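PDB 5DIY: hyaluronidase from Thermobaculum terrenum, which probably removes O-linked N-acetylglucosamine from glycosylated proteins by hydrolysis, as a family 84 hexosaminidase. Local coordinates for residues 95-100 and 149-154; 326-331 and 345-350. All coordinates share one frame; numbering follows the deposited sequence.

Interaction 1 and interaction 2 sit on opposite sides of the chain's centre, with their own centres 63 Å apart and nearest atoms about 50 Å from one another, so neither touches the other. The first pairs two outer helices of the TIM barrel, 93-108 after the third strand and 137-153 after the fourth; the second closes a helical hairpin, 322-336 with 340-362, in the all-helical region that follows the barrel. Both lie away from the sugar-binding residues, among them Gly12, Lys43 and Asp119, and from Asn120, the engineered residue at the predicted proton-donor position. Each joins an apolar patch to a polar link involving a basic side chain: an arginine-carboxylate pair in interaction 1, a lysine-threonine hydrogen bond in interaction 2.

Interaction 1 (95-100 and 149-154); sequences ELETLI and LQRLES
Leu96 lays CD2 over one face of the Arg151 guanidinium, 4.3 Å from NH2, while the charged partner of that group comes in at its edge. This partner is Glu97, one residue further along. Its CG lies beside the backbone N (chi1 -60°) and the chain bends at chi2 before the carboxylate meets Arg151 end-on. NH2 of Arg151 reaches OE2 of Glu97 at 2.7 Å, nearly straight at 169°, and NH1 of Arg151 reaches OE1 of Glu97 at 3.0 Å. Both oxygens are met on their syn side, although the carboxylate and guanidinium planes are turned 31° apart. The helices so bridged, 93-108 and 137-153, are neighbours on the outside of a TIM barrel, following its third and fourth strands, and their short axes here run 11.5 Å apart. Ile100 takes up the apolar half of the contact. Its CD1 packs 3.7 Å from CG of Arg151, against the aliphatic root of the same side chain. An alanine in place of Arg151 would probably leave the Glu97 carboxylate without its two-nitrogen partner and open a gap beside Leu96 and Ile100. CD1 of Ile100 also meets CD2 of Leu152 at 4.1 Å, the two side chains sliding past each other in opposite directions; Leu152, which is buried, further touches Ile103 and Leu107 of helix 93-108.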
loop_
_atom_site.group_PDB
_atom_site.type_symbol
_atom_site.label_atom_id
_atom_site.label_comp_id
_atom_site.label_asym_id
_atom_site.label_seq_id
_atom_site.Cartn_x
_atom_site.Cartn_y
_atom_site.Cartn_z
ATOM N N GLU C 95 -25.353 -0.196 -24.724
ATOM C CA GLU C 95 -24.292 -0.028 -23.717
ATOM C C GLU C 95 -22.900 0.067 -24.345
ATOM O O GLU C 95 -22.107 0.926 -23.951
ATOM C CB GLU C 95 -24.319 -1.164 -22.694
ATOM C CG GLU C 95 -25.526 -1.150 -21.770
ATOM C CD GLU C 95 -25.364 -0.208 -20.592
ATOM O OE1 GLU C 95 -25.344 1.024 -20.792
ATOM O OE2 GLU C 95 -25.267 -0.699 -19.449
ATOM N N LEU C 96 -22.609 -0.811 -25.309
ATOM C CA LEU C 96 -21.371 -0.734 -26.100
ATOM C C LEU C 96 -21.176 0.653 -26.707
ATOM O O LEU C 96 -20.097 1.237 -26.595
ATOM C CB LEU C 96 -21.365 -1.782 -27.222
ATOM C CG LEU C 96 -20.279 -1.679 -28.310
ATOM C CD1 LEU C 96 -18.894 -1.785 -27.695
ATOM C CD2 LEU C 96 -20.477 -2.756 -29.362
ATOM N N GLU C 97 -22.224 1.165 -27.352
ATOM C CA GLU C 97 -22.171 2.488 -27.988
ATOM C C GLU C 97 -21.871 3.581 -26.959
ATOM O O GLU C 97 -21.105 4.501 -27.239
ATOM C CB GLU C 97 -23.483 2.825 -28.714
ATOM C CG GLU C 97 -23.911 1.876 -29.831
ATOM C CD GLU C 97 -22.880 1.716 -30.932
ATOM O OE1 GLU C 97 -22.163 2.695 -31.250
ATOM O OE2 GLU C 97 -22.782 0.598 -31.487
ATOM N N THR C 98 -22.477 3.462 -25.777
ATOM C CA THR C 98 -22.267 4.410 -24.684
ATOM C C THR C 98 -20.810 4.399 -24.186
ATOM O O THR C 98 -20.224 5.462 -23.973
ATOM C CB THR C 98 -23.259 4.136 -23.530
ATOM O OG1 THR C 98 -24.602 4.293 -24.017
ATOM C CG2 THR C 98 -23.030 5.082 -22.341
ATOM N N LEU C 99 -20.224 3.213 -24.030
ATOM C CA LEU C 99 -18.812 3.103 -23.633
ATOM C C LEU C 99 -17.887 3.698 -24.699
ATOM O O LEU C 99 -16.945 4.424 -24.371
ATOM C CB LEU C 99 -18.424 1.650 -23.345
ATOM C CG LEU C 99 -17.038 1.445 -22.699
ATOM C CD1 LEU C 99 -17.095 0.426 -21.572
ATOM C CD2 LEU C 99 -15.979 1.039 -23.715
ATOM N N ILE C 100 -18.178 3.410 -25.969
ATOM C CA ILE C 100 -17.393 3.946 -27.093
ATOM C C ILE C 100 -17.496 5.473 -27.172
ATOM O O ILE C 100 -16.514 6.146 -27.501
ATOM C CB ILE C 100 -17.793 3.285 -28.443
ATOM C CG1 ILE C 100 -17.432 1.787 -28.449
ATOM C CG2 ILE C 100 -17.154 3.996 -29.637
ATOM C CD1 ILE C 100 -15.954 1.453 -28.519
ATOM N N LEU C 149 -13.267 -4.482 -28.729
ATOM C CA LEU C 149 -12.021 -4.551 -29.500
ATOM C C LEU C 149 -12.284 -4.473 -30.999
ATOM O O LEU C 149 -11.674 -3.659 -31.698
ATOM C CB LEU C 149 -11.243 -5.842 -29.192
ATOM C CG LEU C 149 -9.848 -5.964 -29.831
ATOM C CD1 LEU C 149 -8.930 -4.830 -29.389
ATOM C CD2 LEU C 149 -9.216 -7.311 -29.514
ATOM N N GLN C 150 -13.191 -5.323 -31.474
ATOM C CA GLN C 150 -13.574 -5.348 -32.888
ATOM C C GLN C 150 -14.036 -3.970 -33.385
ATOM O O GLN C 150 -13.664 -3.561 -34.486
ATOM C CB GLN C 150 -14.626 -6.436 -33.149
ATOM C CG GLN C 150 -14.031 -7.836 -33.095
ATOM C CD GLN C 150 -15.053 -8.962 -33.130
ATOM O OE1 GLN C 150 -16.260 -8.746 -32.973
ATOM N NE2 GLN C 150 -14.565 -10.186 -33.317
ATOM N N ARG C 151 -14.795 -3.246 -32.562
ATOM C CA ARG C 151 -15.173 -1.860 -32.875
ATOM C C ARG C 151 -13.952 -0.937 -32.983
ATOM O O ARG C 151 -13.839 -0.170 -33.938
ATOM C CB ARG C 151 -16.162 -1.307 -31.836
ATOM C CG ARG C 151 -16.521 0.172 -31.992
ATOM C CD ARG C 151 -17.200 0.476 -33.328
ATOM N NE ARG C 151 -18.511 -0.164 -33.394
ATOM C CZ ARG C 151 -19.611 0.278 -32.786
ATOM N NH1 ARG C 151 -19.598 1.397 -32.059
ATOM N NH2 ARG C 151 -20.741 -0.409 -32.905
ATOM N N LEU C 152 -13.050 -1.009 -32.004
ATOM C CA LEU C 152 -11.856 -0.152 -31.991
ATOM C C LEU C 152 -10.897 -0.425 -33.156
ATOM O O LEU C 152 -10.252 0.506 -33.646
ATOM C CB LEU C 152 -11.103 -0.267 -30.657
ATOM C CG LEU C 152 -11.791 0.326 -29.423
ATOM C CD1 LEU C 152 -10.975 -0.003 -28.180
ATOM C CD2 LEU C 152 -11.995 1.830 -29.561
ATOM N N GLU C 153 -10.801 -1.681 -33.598
ATOM C CA GLU C 153 -9.987 -2.023 -34.780
ATOM C C GLU C 153 -10.516 -1.380 -36.070
ATOM O O GLU C 153 -9.737 -1.099 -36.981
ATOM C CB GLU C 153 -9.860 -3.542 -34.950
ATOM C CG GLU C 153 -8.927 -4.185 -33.930
ATOM C CD GLU C 153 -8.988 -5.705 -33.907
ATOM O OE1 GLU C 153 -9.971 -6.299 -34.409
ATOM O OE2 GLU C 153 -8.043 -6.318 -33.368
ATOM N N SER C 154 -11.830 -1.141 -36.122
ATOM C CA SER C 154 -12.478 -0.395 -37.209
ATOM C C SER C 154 -12.553 1.132 -36.979
ATOM O O SER C 154 -13.192 1.835 -37.762
ATOM C CB SER C 154 -13.899 -0.940 -37.426
ATOM O OG SER C 154 -13.894 -2.354 -37.570
#

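Interaction 2 (326-331 and 345-350); sequences NLFKKV and RTLREE
Thr346 OG1 takes a hydrogen bond from Lys330 NZ at 2.9 Å, the two side chains reaching toward each other tip to tip, and OG1 is also bonded to the backbone O of Gln342 one turn back. The ammonium group has its stronger partner in Asp334, a salt bridge one turn on in the same helix; the bond to Thr346 is what reaches across to helix 340-362. Helices 322-336 and 340-362 form an antiparallel helical hairpin with a short connection; the two short axes come within 10.3 Å, their N-to-C directions 148° apart. Thr346 offers its other branch to the interior of the contact. With CG2 anti to the backbone N, the methyl touches two apolar side chains: Val331 CG2 is 3.8 Å from Thr346 CG2, and Leu327 CD1 is 3.8 Å from the same methyl. One hydroxyl and one methyl on a single residue thus serve the polar and apolar parts of the contact. Further along, Phe328 turns the edge of its ring to Leu347, whose CD1 comes 4.0 Å from Phe328 CE1, near the ring plane. Phe444 of helix 440-451 stacks with the Phe328 ring and also touches Leu347, tying the hairpin to the rest of the helical region. Glu350 is buried, its carboxylate held by Tyr323 OH at OE1 and by a salt bridge from Lys306 at OE2. The Glu350 side chain crosses Leu327 at a slant and brings its OE1 to 3.2 Å from the CD1 methyl of Leu327.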
loop_
_atom_site.group_PDB
_atom_site.type_symbol
_atom_site.label_atom_id
_atom_site.label_comp_id
_atom_site.label_asym_id
_atom_site.label_seq_id
_atom_site.Cartn_x
_atom_site.Cartn_y
_atom_site.Cartn_z
ATOM N N ASN C 326 11.969 -7.391 19.137
ATOM C CA ASN C 326 13.151 -8.042 19.697
ATOM C C ASN C 326 13.767 -7.231 20.839
ATOM O O ASN C 326 14.151 -7.791 21.870
ATOM C CB ASN C 326 14.206 -8.293 18.609
ATOM C CG ASN C 326 13.737 -9.268 17.538
ATOM O OD1 ASN C 326 12.863 -10.096 17.765
ATOM N ND2 ASN C 326 14.318 -9.161 16.359
ATOM N N LEU C 327 13.849 -5.915 20.661
ATOM C CA LEU C 327 14.497 -5.058 21.654
ATOM C C LEU C 327 13.801 -5.096 23.010
ATOM O O LEU C 327 14.470 -5.213 24.042
ATOM C CB LEU C 327 14.605 -3.616 21.153
ATOM C CG LEU C 327 15.379 -2.672 22.093
ATOM C CD1 LEU C 327 16.392 -1.824 21.335
ATOM C CD2 LEU C 327 14.435 -1.775 22.889
ATOM N N PHE C 328 12.471 -4.996 23.015
ATOM C CA PHE C 328 11.726 -4.960 24.283
ATOM C C PHE C 328 11.703 -6.322 24.976
ATOM O O PHE C 328 11.730 -6.387 26.199
ATOM C CB PHE C 328 10.306 -4.399 24.101
ATOM C CG PHE C 328 10.267 -2.937 23.722
ATOM C CD1 PHE C 328 10.981 -1.981 24.448
ATOM C CD2 PHE C 328 9.492 -2.505 22.654
ATOM C CE1 PHE C 328 10.946 -0.642 24.098
ATOM C CE2 PHE C 328 9.438 -1.163 22.305
ATOM C CZ PHE C 328 10.168 -0.229 23.027
ATOM N N LYS C 329 11.656 -7.398 24.196
ATOM C CA LYS C 329 11.869 -8.746 24.726
ATOM C C LYS C 329 13.256 -8.870 25.392
ATOM O O LYS C 329 13.387 -9.434 26.487
ATOM C CB LYS C 329 11.701 -9.783 23.612
ATOM C CG LYS C 329 11.922 -11.232 24.027
ATOM C CD LYS C 329 11.917 -12.158 22.815
ATOM C CE LYS C 329 12.650 -13.464 23.101
ATOM N NZ LYS C 329 11.964 -14.284 24.135
ATOM N N LYS C 330 14.275 -8.322 24.743
ATOM C CA LYS C 330 15.636 -8.324 25.292
ATOM C C LYS C 330 15.715 -7.523 26.598
ATOM O O LYS C 330 16.285 -7.999 27.589
ATOM C CB LYS C 330 16.624 -7.783 24.256
ATOM C CG LYS C 330 18.081 -7.817 24.681
ATOM C CD LYS C 330 18.559 -6.480 25.230
ATOM C CE LYS C 330 20.011 -6.560 25.677
ATOM N NZ LYS C 330 20.362 -5.368 26.490
ATOM N N VAL C 331 15.136 -6.321 26.590
ATOM C CA VAL C 331 15.092 -5.448 27.776
ATOM C C VAL C 331 14.368 -6.124 28.940
ATOM O O VAL C 331 14.843 -6.067 30.080
ATOM C CB VAL C 331 14.418 -4.076 27.467
ATOM C CG1 VAL C 331 14.114 -3.291 28.747
ATOM C CG2 VAL C 331 15.292 -3.238 26.541
ATOM N N ARG C 345 20.082 0.869 30.114
ATOM C CA ARG C 345 20.976 1.462 29.105
ATOM C C ARG C 345 20.401 1.304 27.702
ATOM O O ARG C 345 20.376 2.263 26.938
ATOM C CB ARG C 345 22.391 0.846 29.166
ATOM C CG ARG C 345 23.356 1.365 28.097
ATOM C CD ARG C 345 24.821 1.060 28.399
ATOM N NE ARG C 345 25.044 -0.344 28.766
ATOM C CZ ARG C 345 25.145 -1.371 27.917
ATOM N NH1 ARG C 345 25.061 -1.207 26.591
ATOM N NH2 ARG C 345 25.335 -2.595 28.402
ATOM N N THR C 346 19.941 0.094 27.385
ATOM C CA THR C 346 19.359 -0.211 26.075
ATOM C C THR C 346 18.143 0.663 25.796
ATOM O O THR C 346 18.016 1.222 24.705
ATOM C CB THR C 346 18.944 -1.690 25.979
ATOM O OG1 THR C 346 20.082 -2.519 26.231
ATOM C CG2 THR C 346 18.371 -2.026 24.607
ATOM N N LEU C 347 17.263 0.776 26.785
ATOM C CA LEU C 347 16.077 1.622 26.667
ATOM C C LEU C 347 16.468 3.097 26.477
ATOM O O LEU C 347 15.943 3.764 25.578
ATOM C CB LEU C 347 15.182 1.450 27.900
ATOM C CG LEU C 347 13.817 2.142 27.904
ATOM C CD1 LEU C 347 12.951 1.676 26.742
ATOM C CD2 LEU C 347 13.122 1.881 29.233
ATOM N N ARG C 348 17.400 3.576 27.304
ATOM C CA ARG C 348 17.918 4.952 27.226
ATOM C C ARG C 348 18.488 5.286 25.849
ATOM O O ARG C 348 18.131 6.308 25.269
ATOM C CB ARG C 348 19.010 5.172 28.283
ATOM C CG ARG C 348 19.613 6.580 28.306
ATOM C CD ARG C 348 20.822 6.676 29.223
ATOM N NE ARG C 348 20.461 6.287 30.588
ATOM C CZ ARG C 348 20.920 5.230 31.270
ATOM N NH1 ARG C 348 21.830 4.397 30.768
ATOM N NH2 ARG C 348 20.472 5.018 32.506
ATOM N N GLU C 349 19.394 4.435 25.366
ATOM C CA GLU C 349 20.049 4.616 24.066
ATOM C C GLU C 349 19.021 4.617 22.927
ATOM O O GLU C 349 19.137 5.402 21.984
ATOM C CB GLU C 349 21.120 3.522 23.831
ATOM C CG GLU C 349 22.380 3.645 24.707
ATOM C CD GLU C 349 23.363 2.448 24.628
ATOM O OE1 GLU C 349 23.003 1.351 24.130
ATOM O OE2 GLU C 349 24.523 2.600 25.097
ATOM N N GLU C 350 18.009 3.749 23.026
ATOM C CA GLU C 350 16.950 3.680 22.012
ATOM C C GLU C 350 16.089 4.950 21.971
ATOM O O GLU C 350 15.747 5.455 20.890
ATOM C CB GLU C 350 16.058 2.456 22.255
ATOM C CG GLU C 350 15.246 2.041 21.048
ATOM C CD GLU C 350 16.123 1.696 19.860
ATOM O OE1 GLU C 350 17.151 1.012 20.044
ATOM O OE2 GLU C 350 15.795 2.118 18.740
#